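Local coordinates for hypothetical protein Atu2299 (Agrobacterium tumefaciens, PDB 2HLY) that is of unknown function but belongs to the DUF2026 family, whose clan groups it with papain-like (CA) peptidases, so a related fold is likely, at residues T11-L23 with V168-M180. Numbering follows the deposited sequence.
Sequences TDYFRIYRVINSL and VAANWFRKSPKQM
Arg-15 reaches from helix 10-24 into the loop that follows helix 160-172 and binds two of its backbone carbonyls. Arg-15 NH1 donates to Lys-178 O at 2.7 Å, with an N-H...O angle of 164° and the oxygen in the guanidinium plane. Arg-15 NH1 also donates to Arg-174 O at 2.8 Å, less straight, and lies above that carbonyl's plane. The chain is extended from CG to NE, which carries the guanidinium across to both oxygens. Ser-176 CA sits over the centre of one guanidinium face. Met-180 SD approaches NH1 obliquely.

One turn earlier, Asp-12 OD1 accepts a hydrogen bond from Ser-176 N at 2.7 Å, nearly straight, on the syn side of the carboxylate. One water donates hydrogen bonds to both Asp-12 OD2 and Ser-176 O, a second bridge beside the direct one. A cis peptide bond precedes Pro-177 in this loop. Two further waters link Arg-15 NH2, weakly, to Pro-177 O and Ser-176 OG.

Beyond the polar end the contact is apolar. Phe-173 is the first residue to leave the helix. With CG anti to the backbone N (chi1 172°), its ring swings back toward helix 10-24. Phe-173 CE1 meets Ile-16 CG1 at 3.5 Å. Ile-16 CD1 lies over one ring face, and Arg-15 CB is at the edge. Val-19 splits its branches: CG1 rests on Ala-169, and Val-19 CG2 presses on Met-180 CE at a tight 3.3 Å. Leu-23 CD1 meets Ala-169 CB, while its CG lies at the edge of the Trp-172 ring. Trp-172 NE1 is bonded to Ala-181 O, and Ile-45 of helix 31-50 touches Phe-173.

The axes of 11-23 and 168-172 cross at 141°, nearer antiparallel than parallel. Carbonyl dipoles probably help stabilise the Arg-15 charge. Asp-12 and Arg-15 probably hold the loop's course, since they bind its backbone N-H and C=O groups.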
loop_
_atom_site.group_PDB
_atom_site.type_symbol
_atom_site.label_atom_id
_atom_site.label_comp_id
_atom_site.label_asym_id
_atom_site.label_seq_id
_atom_site.Cartn_x
_atom_site.Cartn_y
_atom_site.Cartn_z
ATOM N N THR A 11 -6.851 -0.208 13.107
ATOM C CA THR A 11 -7.140 1.207 13.058
ATOM C C THR A 11 -5.922 2.010 12.594
ATOM O O THR A 11 -6.064 3.000 11.870
ATOM C CB THR A 11 -7.719 1.720 14.400
ATOM O OG1 THR A 11 -8.351 2.991 14.185
ATOM C CG2 THR A 11 -6.646 1.788 15.489
ATOM N N ASP A 12 -4.732 1.553 12.981
ATOM C CA ASP A 12 -3.482 2.231 12.612
ATOM C C ASP A 12 -3.113 1.963 11.147
ATOM O O ASP A 12 -2.573 2.829 10.447
ATOM C CB ASP A 12 -2.370 1.823 13.580
ATOM C CG ASP A 12 -2.592 2.397 14.980
ATOM O OD1 ASP A 12 -3.090 3.542 15.070
ATOM O OD2 ASP A 12 -2.272 1.714 15.981
ATOM N N TYR A 13 -3.416 0.761 10.684
ATOM C CA TYR A 13 -3.290 0.463 9.260
ATOM C C TYR A 13 -4.120 1.463 8.457
ATOM O O TYR A 13 -3.655 2.012 7.456
ATOM C CB TYR A 13 -3.765 -0.960 8.994
ATOM C CG TYR A 13 -3.947 -1.304 7.522
ATOM C CD1 TYR A 13 -2.961 -2.004 6.811
ATOM C CD2 TYR A 13 -5.125 -0.970 6.856
ATOM C CE1 TYR A 13 -3.142 -2.341 5.463
ATOM C CE2 TYR A 13 -5.311 -1.296 5.515
ATOM C CZ TYR A 13 -4.331 -1.999 4.834
ATOM O OH TYR A 13 -4.579 -2.339 3.520
ATOM N N PHE A 14 -5.367 1.694 8.873
ATOM C CA PHE A 14 -6.191 2.661 8.169
ATOM C C PHE A 14 -5.641 4.086 8.266
ATOM O O PHE A 14 -5.727 4.837 7.305
ATOM C CB PHE A 14 -7.648 2.579 8.632
ATOM C CG PHE A 14 -8.378 1.354 8.144
ATOM C CD1 PHE A 14 -8.263 0.923 6.820
ATOM C CD2 PHE A 14 -9.202 0.629 9.018
ATOM C CE1 PHE A 14 -8.968 -0.207 6.369
ATOM C CE2 PHE A 14 -9.897 -0.498 8.571
ATOM C CZ PHE A 14 -9.774 -0.913 7.251
ATOM N N ARG A 15 -5.087 4.463 9.421
ATOM C CA ARG A 15 -4.422 5.783 9.542
ATOM C C ARG A 15 -3.328 5.922 8.484
ATOM O O ARG A 15 -3.196 6.976 7.831
ATOM C CB ARG A 15 -3.810 5.948 10.931
ATOM C CG ARG A 15 -4.870 6.186 12.008
ATOM C CD ARG A 15 -4.212 6.466 13.366
ATOM N NE ARG A 15 -5.226 6.896 14.327
ATOM C CZ ARG A 15 -5.029 7.802 15.285
ATOM N NH1 ARG A 15 -3.841 8.382 15.444
ATOM N NH2 ARG A 15 -6.031 8.124 16.089
ATOM N N ILE A 16 -2.552 4.858 8.299
ATOM C CA ILE A 16 -1.433 4.888 7.341
ATOM C C ILE A 16 -1.960 5.034 5.914
ATOM O O ILE A 16 -1.508 5.893 5.149
ATOM C CB ILE A 16 -0.516 3.644 7.484
ATOM C CG1 ILE A 16 0.192 3.685 8.845
ATOM C CG2 ILE A 16 0.505 3.586 6.337
ATOM C CD1 ILE A 16 0.910 2.376 9.236
ATOM N N TYR A 17 -2.947 4.215 5.570
ATOM C CA TYR A 17 -3.587 4.342 4.269
ATOM C C TYR A 17 -4.092 5.775 4.075
ATOM O O TYR A 17 -3.833 6.392 3.038
ATOM C CB TYR A 17 -4.733 3.324 4.067
ATOM C CG TYR A 17 -5.636 3.739 2.919
ATOM C CD1 TYR A 17 -5.290 3.445 1.591
ATOM C CD2 TYR A 17 -6.793 4.489 3.151
ATOM C CE1 TYR A 17 -6.089 3.870 0.533
ATOM C CE2 TYR A 17 -7.610 4.911 2.093
ATOM C CZ TYR A 17 -7.247 4.605 0.797
ATOM O OH TYR A 17 -8.034 5.033 -0.270
ATOM N N ARG A 18 -4.804 6.303 5.074
ATOM C CA ARG A 18 -5.397 7.644 4.936
ATOM C C ARG A 18 -4.330 8.718 4.702
ATOM O O ARG A 18 -4.499 9.565 3.820
ATOM C CB ARG A 18 -6.265 7.977 6.142
ATOM C CG ARG A 18 -7.211 9.148 5.877
ATOM C CD ARG A 18 -8.039 9.482 7.116
ATOM N NE ARG A 18 -8.881 8.371 7.584
ATOM C CZ ARG A 18 -10.077 8.052 7.088
ATOM N NH1 ARG A 18 -10.602 8.751 6.081
ATOM N NH2 ARG A 18 -10.757 7.024 7.601
ATOM N N VAL A 19 -3.233 8.651 5.455
ATOM C CA VAL A 19 -2.138 9.612 5.315
ATOM C C VAL A 19 -1.564 9.579 3.900
ATOM O O VAL A 19 -1.425 10.612 3.245
ATOM C CB VAL A 19 -1.041 9.373 6.367
ATOM C CG1 VAL A 19 0.251 10.129 6.006
ATOM C CG2 VAL A 19 -1.565 9.785 7.740
ATOM N N ILE A 20 -1.227 8.380 3.429
ATOM C CA ILE A 20 -0.584 8.253 2.127
ATOM C C ILE A 20 -1.555 8.675 1.025
ATOM O O ILE A 20 -1.183 9.404 0.087
ATOM C CB ILE A 20 -0.073 6.816 1.889
ATOM C CG1 ILE A 20 0.911 6.418 2.992
ATOM C CG2 ILE A 20 0.523 6.697 0.472
ATOM C CD1 ILE A 20 1.290 4.939 3.001
ATOM N N ASN A 21 -2.808 8.235 1.145
ATOM C CA ASN A 21 -3.821 8.598 0.155
ATOM C C ASN A 21 -3.989 10.108 0.067
ATOM O O ASN A 21 -4.133 10.678 -1.019
ATOM C CB ASN A 21 -5.160 7.980 0.520
ATOM C CG ASN A 21 -6.160 8.091 -0.596
ATOM O OD1 ASN A 21 -5.874 7.700 -1.737
ATOM N ND2 ASN A 21 -7.324 8.654 -0.291
ATOM N N SER A 22 -3.963 10.756 1.221
ATOM C CA SER A 22 -4.159 12.204 1.289
ATOM C C SER A 22 -3.034 12.960 0.580
ATOM O O SER A 22 -3.275 13.982 -0.075
ATOM C CB SER A 22 -4.258 12.648 2.747
ATOM O OG SER A 22 -5.351 12.008 3.394
ATOM N N LEU A 23 -1.816 12.442 0.700
ATOM C CA LEU A 23 -0.648 13.050 0.062
ATOM C C LEU A 23 -0.595 12.780 -1.450
ATOM O O LEU A 23 -0.049 13.589 -2.224
ATOM C CB LEU A 23 0.630 12.537 0.739
ATOM C CG LEU A 23 0.868 13.079 2.148
ATOM C CD1 LEU A 23 1.941 12.290 2.881
ATOM C CD2 LEU A 23 1.256 14.566 2.065
ATOM N N VAL A 168 6.817 13.958 5.306
ATOM C CA VAL A 168 5.519 14.459 5.765
ATOM C C VAL A 168 4.654 13.302 6.282
ATOM O O VAL A 168 4.050 13.405 7.360
ATOM C CB VAL A 168 4.781 15.264 4.661
ATOM C CG1 VAL A 168 3.357 15.633 5.109
ATOM C CG2 VAL A 168 5.595 16.518 4.300
ATOM N N ALA A 169 4.638 12.204 5.525
ATOM C CA ALA A 169 3.876 11.011 5.892
ATOM C C ALA A 169 4.274 10.491 7.268
ATOM O O ALA A 169 3.418 10.240 8.118
ATOM C CB ALA A 169 4.041 9.919 4.855
ATOM N N ALA A 170 5.579 10.329 7.486
ATOM C CA ALA A 170 6.061 9.791 8.767
ATOM C C ALA A 170 5.762 10.736 9.921
ATOM O O ALA A 170 5.580 10.314 11.062
ATOM C CB ALA A 170 7.545 9.488 8.696
ATOM N N ASN A 171 5.721 12.024 9.626
ATOM C CA ASN A 171 5.476 13.005 10.677
ATOM C C ASN A 171 3.995 13.272 10.962
ATOM O O ASN A 171 3.642 13.702 12.075
ATOM C CB ASN A 171 6.279 14.256 10.383
ATOM C CG ASN A 171 7.728 14.080 10.785
ATOM O OD1 ASN A 171 8.038 13.974 11.967
ATOM N ND2 ASN A 171 8.614 14.010 9.811
ATOM N N TRP A 172 3.140 12.981 9.984
ATOM C CA TRP A 172 1.683 13.102 10.117
ATOM C C TRP A 172 1.120 11.916 10.919
ATOM O O TRP A 172 0.290 12.093 11.821
ATOM C CB TRP A 172 1.032 13.103 8.738
ATOM C CG TRP A 172 -0.312 13.804 8.660
ATOM C CD1 TRP A 172 -1.151 14.152 9.697
ATOM C CD2 TRP A 172 -0.964 14.208 7.458
ATOM N NE1 TRP A 172 -2.279 14.794 9.194
ATOM C CE2 TRP A 172 -2.194 14.820 7.825
ATOM C CE3 TRP A 172 -0.623 14.124 6.096
ATOM C CZ2 TRP A 172 -3.074 15.357 6.876
ATOM C CZ3 TRP A 172 -1.501 14.644 5.151
ATOM C CH2 TRP A 172 -2.724 15.249 5.551
ATOM N N PHE A 173 1.553 10.707 10.561
ATOM C CA PHE A 173 1.075 9.499 11.228
ATOM C C PHE A 173 1.387 9.497 12.722
ATOM O O PHE A 173 2.507 9.798 13.110
ATOM C CB PHE A 173 1.689 8.247 10.581
ATOM C CG PHE A 173 1.378 6.984 11.339
ATOM C CD1 PHE A 173 0.115 6.390 11.230
ATOM C CD2 PHE A 173 2.310 6.430 12.214
ATOM C CE1 PHE A 173 -0.182 5.238 11.946
ATOM C CE2 PHE A 173 2.021 5.285 12.947
ATOM C CZ PHE A 173 0.764 4.680 12.814
ATOM N N ARG A 174 0.385 9.142 13.533
ATOM C CA ARG A 174 0.539 8.885 14.971
ATOM C C ARG A 174 -0.249 7.622 15.269
ATOM O O ARG A 174 -1.317 7.405 14.679
ATOM C CB ARG A 174 -0.030 10.033 15.815
ATOM C CG ARG A 174 0.688 11.353 15.631
ATOM C CD ARG A 174 -0.009 12.509 16.322
ATOM N NE ARG A 174 0.649 13.735 15.880
ATOM C CZ ARG A 174 1.567 14.401 16.580
ATOM N NH1 ARG A 174 2.117 15.496 16.065
ATOM N NH2 ARG A 174 1.912 14.001 17.798
ATOM N N LYS A 175 0.253 6.803 16.186
ATOM C CA LYS A 175 -0.512 5.610 16.576
ATOM C C LYS A 175 -1.761 6.029 17.348
ATOM O O LYS A 175 -1.744 6.993 18.119
ATOM C CB LYS A 175 0.325 4.648 17.412
ATOM C CG LYS A 175 1.485 4.044 16.658
ATOM C CD LYS A 175 2.317 3.149 17.543
ATOM C CE LYS A 175 3.619 2.761 16.882
ATOM N NZ LYS A 175 4.402 1.857 17.747
ATOM N N SER A 176 -2.854 5.307 17.123
ATOM C CA SER A 176 -4.084 5.534 17.879
ATOM C C SER A 176 -3.819 5.360 19.383
ATOM O O SER A 176 -3.028 4.503 19.773
ATOM C CB SER A 176 -5.175 4.560 17.412
ATOM O OG SER A 176 -6.409 4.841 18.048
ATOM N N PRO A 177 -4.484 6.164 20.236
ATOM C CA PRO A 177 -5.502 7.167 19.986
ATOM C C PRO A 177 -4.989 8.602 19.816
ATOM O O PRO A 177 -5.776 9.546 19.920
ATOM C CB PRO A 177 -6.344 7.089 21.264
ATOM C CG PRO A 177 -5.330 6.843 22.327
ATOM C CD PRO A 177 -4.210 6.033 21.684
ATOM N N LYS A 178 -3.694 8.789 19.578
ATOM C CA LYS A 178 -3.166 10.154 19.538
ATOM C C LYS A 178 -3.548 10.908 18.277
ATOM O O LYS A 178 -3.941 10.301 17.299
ATOM C CB LYS A 178 -1.625 10.133 19.459
ATOM C CG LYS A 178 -0.840 9.145 20.310
ATOM C CD LYS A 178 0.667 9.126 19.914
ATOM C CE LYS A 178 1.403 10.454 20.222
ATOM N NZ LYS A 178 2.887 10.445 19.877
ATOM N N GLN A 179 -3.614 12.234 18.292
ATOM C CA GLN A 179 -4.774 12.973 17.901
ATOM C C GLN A 179 -3.930 13.489 16.704
ATOM O O GLN A 179 -2.852 14.043 16.928
ATOM C CB GLN A 179 -5.112 14.125 18.846
ATOM C CG GLN A 179 -6.133 13.734 19.892
ATOM N N MET A 180 -4.321 13.180 15.464
ATOM C CA MET A 180 -3.582 13.611 14.258
ATOM C C MET A 180 -4.118 14.921 13.687
ATOM O O MET A 180 -5.313 15.215 13.805
ATOM C CB MET A 180 -3.643 12.532 13.170
ATOM C CG MET A 180 -2.712 11.364 13.422
ATOM S SD MET A 180 -3.063 9.915 12.396
ATOM C CE MET A 180 -2.835 10.562 10.738
HETATM O O HOH W 1 -2.570 2.221 18.526
HETATM O O HOH W 2 -7.452 10.364 17.686
HETATM O O HOH W 3 -8.475 6.522 17.494
#